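Long-range contacts in putative thiosugar synthase (Amycolatopsis orientalis, PDB 4N6F), which probably makes a 2-thiosugar phosphate by transferring sulphur from a carrier protein to a sugar phosphate, using a fold shared with thiazole synthase ThiG: residues T119-R130 against F142-L153; E154-A165 against L183-E194. All coordinates share one frame; numbering follows the deposited sequence.

In the fold
Contact 1 and contact 2 illustrate how a TIM barrel is built from repeated steps, one following the other along the chain, with centres about 10 Å apart. Helix 147-156 belongs to both: its first part packs beside helix 122-134 in contact 1, and its last turn opens contact 2. The two also meet in the parallel sheet, where strands 138-143 and 161-164 are neighbours, probably joined by backbone hydrogen bonds from I143 N to R162 O and from M164 N to I143 O. Contact 2 carries the sheet on to strand 191-194. Together they bring F142, R162 and E194 to the pocket that holds fructose 6-phosphate.

Contact 1 (T119-R130 against F142-L153); sequences TPDNAGTVEAAR and FILPDLATARAL
P120 sets CG over one face of the F142 ring in a CH-pi contact, 3.9 Å from the centroid of that ring and offset toward its rim. Its CD leans on L144 CD2, while T119 crosses that leucine at about a right angle and sets CG2 3.7 Å from L144 CD1. T125 turns its two branches to different tasks: with chi1 at -64° the hydroxyl lies beside its own backbone N and donates to D121 O at 2.7 Å from OG1, and the methyl reaches across toward I143 CG2. A water donates to both T125 OG1 and F142 O and so bridges the two segments.

Farther on, helices 122-130 and 147-153 run almost parallel, 6° apart, their axes approaching to 10.1 Å. V126 CG2 rests 3.7 Å from T149 CG2. L153 wedges CD2 tightly against A129 CB, only 3.5 Å away. T149 gives both OG1 and N to OD2 of D146, the N-cap residue of helix 147-153, which leaves its methyl directed at V126. At the margin, V126 CG1 of the same helix lies over one face of the R130 guanidinium, and a water in its plane relays NE to A152 O.

Two successive outer helices linked through the strand between them are characteristic of the repeating beta-alpha architecture of a TIM barrel, here with F142 lining the fructose 6-phosphate pocket.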
# COMPACT_ATOMS: atom_id res chain seq x y z
N THR A 119 -25.96 0.57 -6.67
CA THR A 119 -25.00 1.27 -7.51
C THR A 119 -25.46 2.73 -7.59
O THR A 119 -26.67 2.99 -7.66
CB THR A 119 -24.96 0.62 -8.91
OG1 THR A 119 -24.07 -0.50 -8.88
CG2 THR A 119 -24.49 1.57 -9.97
N PRO A 120 -24.51 3.69 -7.57
CA PRO A 120 -24.96 5.08 -7.70
C PRO A 120 -25.70 5.31 -9.01
O PRO A 120 -25.28 4.82 -10.05
CB PRO A 120 -23.66 5.89 -7.69
CG PRO A 120 -22.64 5.01 -7.07
CD PRO A 120 -23.07 3.59 -7.33
N ASP A 121 -26.81 6.04 -8.92
CA ASP A 121 -27.58 6.51 -10.08
C ASP A 121 -27.06 7.90 -10.45
O ASP A 121 -27.43 8.90 -9.83
CB ASP A 121 -29.08 6.55 -9.70
CG ASP A 121 -29.95 7.23 -10.76
OD1 ASP A 121 -29.47 7.54 -11.87
OD2 ASP A 121 -31.14 7.45 -10.46
N ASN A 122 -26.18 7.95 -11.45
CA ASN A 122 -25.48 9.19 -11.81
C ASN A 122 -26.39 10.36 -12.12
O ASN A 122 -26.22 11.44 -11.56
CB ASN A 122 -24.51 8.95 -12.99
CG ASN A 122 -23.18 8.34 -12.55
OD1 ASN A 122 -22.21 8.36 -13.30
ND2 ASN A 122 -23.12 7.80 -11.34
N ALA A 123 -27.38 10.14 -12.99
CA ALA A 123 -28.29 11.21 -13.41
C ALA A 123 -29.14 11.71 -12.25
O ALA A 123 -29.31 12.91 -12.07
CB ALA A 123 -29.18 10.75 -14.56
N GLY A 124 -29.69 10.79 -11.46
CA GLY A 124 -30.43 11.15 -10.25
C GLY A 124 -29.57 11.87 -9.21
O GLY A 124 -30.04 12.78 -8.54
N THR A 125 -28.31 11.45 -9.09
CA THR A 125 -27.37 12.09 -8.16
C THR A 125 -27.11 13.54 -8.57
O THR A 125 -27.08 14.43 -7.73
CB THR A 125 -26.04 11.31 -8.11
OG1 THR A 125 -26.29 10.01 -7.59
CG2 THR A 125 -24.99 12.02 -7.24
N VAL A 126 -26.92 13.75 -9.86
CA VAL A 126 -26.71 15.09 -10.42
C VAL A 126 -27.92 16.00 -10.17
O VAL A 126 -27.77 17.15 -9.76
CB VAL A 126 -26.44 15.04 -11.94
CG1 VAL A 126 -26.51 16.43 -12.55
CG2 VAL A 126 -25.08 14.43 -12.21
N GLU A 127 -29.12 15.48 -10.45
CA GLU A 127 -30.35 16.24 -10.20
C GLU A 127 -30.48 16.61 -8.73
O GLU A 127 -30.74 17.76 -8.39
CB GLU A 127 -31.59 15.43 -10.61
CG GLU A 127 -31.77 15.22 -12.10
CD GLU A 127 -32.80 14.14 -12.41
OE1 GLU A 127 -33.78 13.99 -11.64
OE2 GLU A 127 -32.62 13.42 -13.43
N ALA A 128 -30.28 15.63 -7.85
CA ALA A 128 -30.33 15.88 -6.40
C ALA A 128 -29.27 16.91 -5.99
O ALA A 128 -29.54 17.82 -5.19
CB ALA A 128 -30.14 14.58 -5.63
N ALA A 129 -28.07 16.79 -6.56
CA ALA A 129 -26.98 17.70 -6.21
C ALA A 129 -27.32 19.14 -6.53
O ALA A 129 -27.19 20.02 -5.69
CB ALA A 129 -25.69 17.28 -6.90
N ARG A 130 -27.79 19.39 -7.75
CA ARG A 130 -28.19 20.75 -8.17
C ARG A 130 -29.28 21.34 -7.27
O ARG A 130 -29.21 22.51 -6.90
CB ARG A 130 -28.67 20.74 -9.62
CG ARG A 130 -27.55 20.62 -10.63
CD ARG A 130 -28.08 20.38 -12.04
NE ARG A 130 -26.99 20.33 -13.01
CZ ARG A 130 -27.05 19.76 -14.21
NH1 ARG A 130 -28.16 19.16 -14.64
NH2 ARG A 130 -25.98 19.78 -15.00
N PHE A 142 -21.69 10.47 -4.55
CA PHE A 142 -21.08 9.21 -4.93
C PHE A 142 -21.52 8.92 -6.36
O PHE A 142 -22.72 8.98 -6.66
CB PHE A 142 -21.58 8.12 -3.98
CG PHE A 142 -20.83 6.80 -4.05
CD1 PHE A 142 -19.51 6.73 -4.46
CD2 PHE A 142 -21.45 5.64 -3.63
CE1 PHE A 142 -18.85 5.51 -4.50
CE2 PHE A 142 -20.80 4.42 -3.67
CZ PHE A 142 -19.49 4.35 -4.10
N ILE A 143 -20.56 8.66 -7.25
CA ILE A 143 -20.85 8.35 -8.65
C ILE A 143 -20.01 7.19 -9.17
O ILE A 143 -18.93 6.88 -8.64
CB ILE A 143 -20.62 9.56 -9.58
CG1 ILE A 143 -19.16 10.02 -9.57
CG2 ILE A 143 -21.53 10.72 -9.20
CD1 ILE A 143 -18.77 10.89 -10.76
N LEU A 144 -20.55 6.53 -10.20
CA LEU A 144 -19.76 5.69 -11.09
C LEU A 144 -18.83 6.59 -11.88
O LEU A 144 -19.24 7.69 -12.29
CB LEU A 144 -20.65 4.91 -12.06
CG LEU A 144 -21.71 3.98 -11.47
CD1 LEU A 144 -22.51 3.31 -12.58
CD2 LEU A 144 -21.07 2.95 -10.57
N PRO A 145 -17.59 6.14 -12.10
CA PRO A 145 -16.62 6.98 -12.78
C PRO A 145 -17.11 7.35 -14.17
O PRO A 145 -17.08 6.53 -15.08
CB PRO A 145 -15.35 6.12 -12.83
CG PRO A 145 -15.80 4.72 -12.59
CD PRO A 145 -17.02 4.83 -11.73
N ASP A 146 -17.61 8.57 -14.30
CA ASP A 146 -18.07 9.09 -15.57
C ASP A 146 -17.73 10.57 -15.60
O ASP A 146 -18.13 11.33 -14.72
CB ASP A 146 -19.57 8.89 -15.76
CG ASP A 146 -20.07 9.49 -17.05
OD1 ASP A 146 -19.74 8.93 -18.11
OD2 ASP A 146 -20.77 10.52 -17.03
N LEU A 147 -17.02 10.95 -16.65
CA LEU A 147 -16.43 12.26 -16.79
C LEU A 147 -17.47 13.36 -16.89
O LEU A 147 -17.37 14.38 -16.20
CB LEU A 147 -15.51 12.23 -18.02
CG LEU A 147 -14.51 13.34 -18.32
CD1 LEU A 147 -15.16 14.35 -19.25
CD2 LEU A 147 -13.94 14.02 -17.08
N ALA A 148 -18.49 13.15 -17.72
CA ALA A 148 -19.55 14.15 -17.86
C ALA A 148 -20.28 14.38 -16.54
O ALA A 148 -20.56 15.52 -16.16
CB ALA A 148 -20.53 13.75 -18.96
N THR A 149 -20.58 13.30 -15.83
CA THR A 149 -21.20 13.40 -14.51
C THR A 149 -20.30 14.19 -13.55
O THR A 149 -20.77 15.10 -12.86
CB THR A 149 -21.47 11.99 -13.92
OG1 THR A 149 -22.23 11.21 -14.85
CG2 THR A 149 -22.23 12.09 -12.60
N ALA A 150 -19.02 13.84 -13.53
CA ALA A 150 -18.08 14.48 -12.62
C ALA A 150 -17.99 15.98 -12.89
O ALA A 150 -17.99 16.79 -11.96
CB ALA A 150 -16.72 13.82 -12.73
N ARG A 151 -17.94 16.34 -14.17
CA ARG A 151 -17.89 17.74 -14.57
C ARG A 151 -19.15 18.52 -14.20
O ARG A 151 -19.07 19.68 -13.78
CB ARG A 151 -17.62 17.87 -16.07
CG ARG A 151 -16.22 17.43 -16.45
CD ARG A 151 -15.97 17.64 -17.94
NE ARG A 151 -14.57 17.45 -18.29
CZ ARG A 151 -14.12 17.25 -19.53
NH1 ARG A 151 -14.96 17.20 -20.56
NH2 ARG A 151 -12.82 17.07 -19.74
N ALA A 152 -20.32 17.92 -14.38
CA ALA A 152 -21.55 18.57 -13.97
C ALA A 152 -21.54 18.79 -12.45
O ALA A 152 -22.00 19.82 -11.96
CB ALA A 152 -22.75 17.73 -14.38
N LEU A 153 -20.99 17.83 -11.71
CA LEU A 153 -20.95 17.94 -10.25
C LEU A 153 -19.96 19.00 -9.78
O LEU A 153 -20.23 19.74 -8.83
CB LEU A 153 -20.69 16.58 -9.58
CG LEU A 153 -21.89 15.64 -9.70
CD1 LEU A 153 -21.53 14.24 -9.23
CD2 LEU A 153 -23.12 16.16 -8.95
O HOH W 1 -25.21 8.67 -5.53
O HOH W 2 -24.15 21.17 -13.11

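Contact 2 (E154-A165 against L183-E194); sequences EEAGCAALRVMA and LIEQIGIPVVVE. With CA (calcium ion), chain E; F6R (fructose -6-phosphate), chain F.
R162 grips E194 side-on in a two-pronged salt bridge: NE gives a bond to OE2 at 2.6 Å, and NH1 meets OE1 nearly straight on at 2.8 Å. Both carboxylate oxygens are approached on their syn sides, with the two planar groups 33° apart. The bends at chi2 (147°) and chi3 (54°) turn the NE/NH1 edge of R162 toward E194, and E194 OE1 also accepts from O4 of the fructose 6-phosphate, 2.5 Å away. D112 and L140 O take further N-H groups of R162. A methionine in its place would probably leave both E194 and D112 without this guanidinium, and the E194 carboxylate less firmly held toward the sugar.

Backbone bonds pair the strands in parallel register, L161 beside V191 through M164 beside E194. The ladder runs from L161 N to P190 O, then V192 N to L161 O at 2.7 Å, and ends with A165 N on E194 O. With helix 177-186 joining them, the strands form the beta-alpha-beta crossover of a TIM barrel, R162 and E194 pointing to the pocket and L161 and V163 to the outer helices, where both meet L183.

Apolar contacts fill the helix-facing side. V163 CG2 lies 3.8 Å from V191 CG1, while I189 CD1 reaches L161 CG.

At the end before the strands begin, G188 N donates almost straight to E154 OE1 at 2.9 Å, from above the carboxylate plane. G188 O binds a calcium ion, and a calcium-bound water donates to E154 OE2.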
# COMPACT_ATOMS: atom_id res chain seq x y z
N GLU A 154 -18.83 19.11 -10.47
CA GLU A 154 -17.90 20.20 -10.17
C GLU A 154 -18.53 21.55 -10.50
O GLU A 154 -18.44 22.49 -9.72
CB GLU A 154 -16.57 20.04 -10.93
CG GLU A 154 -15.65 21.25 -10.76
CD GLU A 154 -14.23 21.04 -11.26
OE1 GLU A 154 -13.95 20.04 -11.97
OE2 GLU A 154 -13.37 21.88 -10.94
N GLU A 155 -19.19 21.66 -11.64
CA GLU A 155 -19.84 22.91 -12.02
C GLU A 155 -20.91 23.33 -11.01
O GLU A 155 -21.01 24.51 -10.67
CB GLU A 155 -20.45 22.81 -13.42
CG GLU A 155 -20.98 24.14 -13.95
CD GLU A 155 -21.54 24.03 -15.35
OE1 GLU A 155 -22.51 23.28 -15.56
OE2 GLU A 155 -20.99 24.70 -16.25
N ALA A 156 -21.69 22.37 -10.53
CA ALA A 156 -22.69 22.64 -9.49
C ALA A 156 -22.09 23.10 -8.16
O ALA A 156 -22.78 23.67 -7.32
CB ALA A 156 -23.58 21.42 -9.26
N GLY A 157 -20.79 22.86 -7.97
CA GLY A 157 -20.06 23.37 -6.81
C GLY A 157 -19.97 22.36 -5.68
O GLY A 157 -19.86 22.73 -4.53
N CYS A 158 -20.00 21.07 -6.02
CA CYS A 158 -19.79 20.03 -5.02
C CYS A 158 -18.40 20.17 -4.39
O CYS A 158 -17.46 20.62 -5.04
CB CYS A 158 -20.03 18.65 -5.63
SG CYS A 158 -21.79 18.40 -6.05
N ALA A 159 -18.29 19.82 -3.10
CA ALA A 159 -17.05 20.00 -2.35
C ALA A 159 -16.00 18.96 -2.74
O ALA A 159 -14.82 19.27 -2.87
CB ALA A 159 -17.32 19.93 -0.85
N ALA A 160 -16.44 17.73 -2.92
CA ALA A 160 -15.57 16.61 -3.25
C ALA A 160 -16.43 15.54 -3.92
O ALA A 160 -17.66 15.57 -3.80
CB ALA A 160 -14.93 16.04 -1.99
N LEU A 161 -15.78 14.63 -4.62
CA LEU A 161 -16.44 13.57 -5.37
C LEU A 161 -16.04 12.23 -4.83
O LEU A 161 -14.86 11.93 -4.76
CB LEU A 161 -16.00 13.59 -6.83
CG LEU A 161 -16.98 13.99 -7.90
CD1 LEU A 161 -16.35 13.71 -9.26
CD2 LEU A 161 -18.29 13.23 -7.75
N ARG A 162 -17.01 11.42 -4.46
CA ARG A 162 -16.74 10.03 -4.14
C ARG A 162 -16.98 9.23 -5.42
O ARG A 162 -18.02 9.39 -6.08
CB ARG A 162 -17.62 9.55 -2.99
CG ARG A 162 -17.39 10.32 -1.68
CD ARG A 162 -18.66 10.47 -0.85
NE ARG A 162 -19.29 9.17 -0.62
CZ ARG A 162 -20.60 8.92 -0.67
NH1 ARG A 162 -21.03 7.68 -0.47
NH2 ARG A 162 -21.49 9.88 -0.93
N VAL A 163 -16.00 8.40 -5.78
CA VAL A 163 -16.01 7.69 -7.06
C VAL A 163 -15.88 6.18 -6.81
O VAL A 163 -15.03 5.75 -6.05
CB VAL A 163 -14.86 8.19 -7.97
CG1 VAL A 163 -14.76 7.38 -9.24
CG2 VAL A 163 -15.08 9.66 -8.31
N MET A 164 -16.75 5.39 -7.44
CA MET A 164 -16.83 3.96 -7.15
C MET A 164 -15.66 3.21 -7.74
O MET A 164 -15.40 3.33 -8.93
CB MET A 164 -18.14 3.36 -7.65
CG MET A 164 -18.23 1.84 -7.52
SD MET A 164 -19.90 1.18 -7.69
CE MET A 164 -20.37 1.02 -5.98
N ALA A 165 -14.96 2.47 -6.90
CA ALA A 165 -13.84 1.64 -7.32
C ALA A 165 -14.32 0.28 -7.85
O ALA A 165 -13.87 -0.17 -8.89
CB ALA A 165 -12.88 1.43 -6.15
N LEU A 183 -10.13 10.72 -14.55
CA LEU A 183 -11.17 11.56 -13.95
C LEU A 183 -10.54 12.53 -12.96
O LEU A 183 -10.87 13.72 -12.96
CB LEU A 183 -12.22 10.67 -13.29
CG LEU A 183 -13.42 11.35 -12.62
CD1 LEU A 183 -14.58 10.38 -12.49
CD2 LEU A 183 -13.05 11.91 -11.26
N ILE A 184 -9.62 12.04 -12.13
CA ILE A 184 -8.92 12.90 -11.18
C ILE A 184 -8.11 14.01 -11.87
O ILE A 184 -8.10 15.16 -11.42
CB ILE A 184 -8.02 12.08 -10.24
CG1 ILE A 184 -8.88 11.24 -9.31
CG2 ILE A 184 -7.13 12.99 -9.39
CD1 ILE A 184 -8.13 10.14 -8.58
N GLU A 185 -7.45 13.66 -12.98
CA GLU A 185 -6.72 14.66 -13.78
C GLU A 185 -7.63 15.77 -14.31
O GLU A 185 -7.23 16.92 -14.36
CB GLU A 185 -6.02 14.02 -14.98
CG GLU A 185 -4.87 13.09 -14.61
CD GLU A 185 -4.26 12.36 -15.81
OE1 GLU A 185 -4.69 12.62 -16.96
OE2 GLU A 185 -3.36 11.54 -15.60
N GLN A 186 -8.85 15.42 -14.69
CA GLN A 186 -9.77 16.36 -15.34
C GLN A 186 -10.61 17.20 -14.39
O GLN A 186 -11.16 18.23 -14.78
CB GLN A 186 -10.71 15.60 -16.29
CG GLN A 186 -10.02 15.09 -17.54
CD GLN A 186 -9.38 16.20 -18.36
OE1 GLN A 186 -8.25 16.06 -18.80
NE2 GLN A 186 -10.09 17.30 -18.55
N ILE A 187 -10.70 16.77 -13.14
CA ILE A 187 -11.63 17.35 -12.17
C ILE A 187 -10.86 18.19 -11.15
O ILE A 187 -9.80 17.81 -10.71
CB ILE A 187 -12.45 16.22 -11.49
CG1 ILE A 187 -13.31 15.51 -12.53
CG2 ILE A 187 -13.32 16.74 -10.37
CD1 ILE A 187 -14.26 16.40 -13.32
N GLY A 188 -11.40 19.35 -10.81
CA GLY A 188 -10.73 20.28 -9.90
C GLY A 188 -11.07 20.10 -8.43
O GLY A 188 -10.48 20.75 -7.58
N ILE A 189 -12.01 19.22 -8.11
CA ILE A 189 -12.34 19.00 -6.71
C ILE A 189 -11.72 17.69 -6.24
O ILE A 189 -11.50 16.79 -7.05
CB ILE A 189 -13.86 19.04 -6.44
CG1 ILE A 189 -14.62 18.12 -7.37
CG2 ILE A 189 -14.36 20.47 -6.61
CD1 ILE A 189 -16.06 17.93 -6.96
N PRO A 190 -11.44 17.57 -4.94
CA PRO A 190 -10.85 16.34 -4.44
C PRO A 190 -11.73 15.11 -4.71
O PRO A 190 -12.96 15.20 -4.66
CB PRO A 190 -10.74 16.59 -2.94
CG PRO A 190 -10.68 18.06 -2.80
CD PRO A 190 -11.59 18.57 -3.87
N VAL A 191 -11.08 13.99 -5.01
CA VAL A 191 -11.73 12.71 -5.26
C VAL A 191 -11.44 11.74 -4.11
O VAL A 191 -10.28 11.58 -3.68
CB VAL A 191 -11.27 12.11 -6.62
CG1 VAL A 191 -11.72 10.66 -6.77
CG2 VAL A 191 -11.83 12.94 -7.77
N VAL A 192 -12.51 11.14 -3.60
CA VAL A 192 -12.47 10.09 -2.59
C VAL A 192 -12.82 8.78 -3.30
O VAL A 192 -13.89 8.67 -3.91
CB VAL A 192 -13.50 10.34 -1.45
CG1 VAL A 192 -13.49 9.20 -0.44
CG2 VAL A 192 -13.24 11.67 -0.74
N VAL A 193 -11.92 7.80 -3.24
CA VAL A 193 -12.21 6.48 -3.81
C VAL A 193 -13.01 5.65 -2.80
O VAL A 193 -12.70 5.64 -1.61
CB VAL A 193 -10.91 5.76 -4.25
CG1 VAL A 193 -11.19 4.33 -4.68
CG2 VAL A 193 -10.28 6.51 -5.41
N GLU A 194 -14.05 4.98 -3.29
CA GLU A 194 -15.02 4.33 -2.41
C GLU A 194 -15.73 3.19 -3.12
O GLU A 194 -16.01 3.26 -4.32
CB GLU A 194 -16.03 5.37 -1.92
CG GLU A 194 -17.15 4.85 -1.03
CD GLU A 194 -18.04 5.97 -0.51
OE1 GLU A 194 -19.17 5.68 -0.04
OE2 GLU A 194 -17.62 7.16 -0.57
CA CA E . -11.33 23.27 -7.20
C1 F6R F . -22.18 5.73 1.94
C2 F6R F . -21.68 4.57 2.75
C3 F6R F . -21.63 3.16 2.21
C4 F6R F . -20.44 3.05 1.26
C5 F6R F . -20.07 1.59 0.97
C6 F6R F . -18.63 1.47 0.51
O2 F6R F . -21.23 4.76 3.88
O3 F6R F . -22.83 2.75 1.54
O4 F6R F . -20.75 3.70 0.02
O5 F6R F . -20.25 0.77 2.12
O6 F6R F . -18.41 0.12 0.11
P F6R F . -17.67 -0.95 1.02
O1P F6R F . -18.71 -1.32 2.03
O2P F6R F . -16.46 -0.28 1.62
O3P F6R F . -17.29 -1.99 0.00
O HOH W 3 -13.30 23.28 -8.84
O HOH W 4 -12.11 25.38 -7.04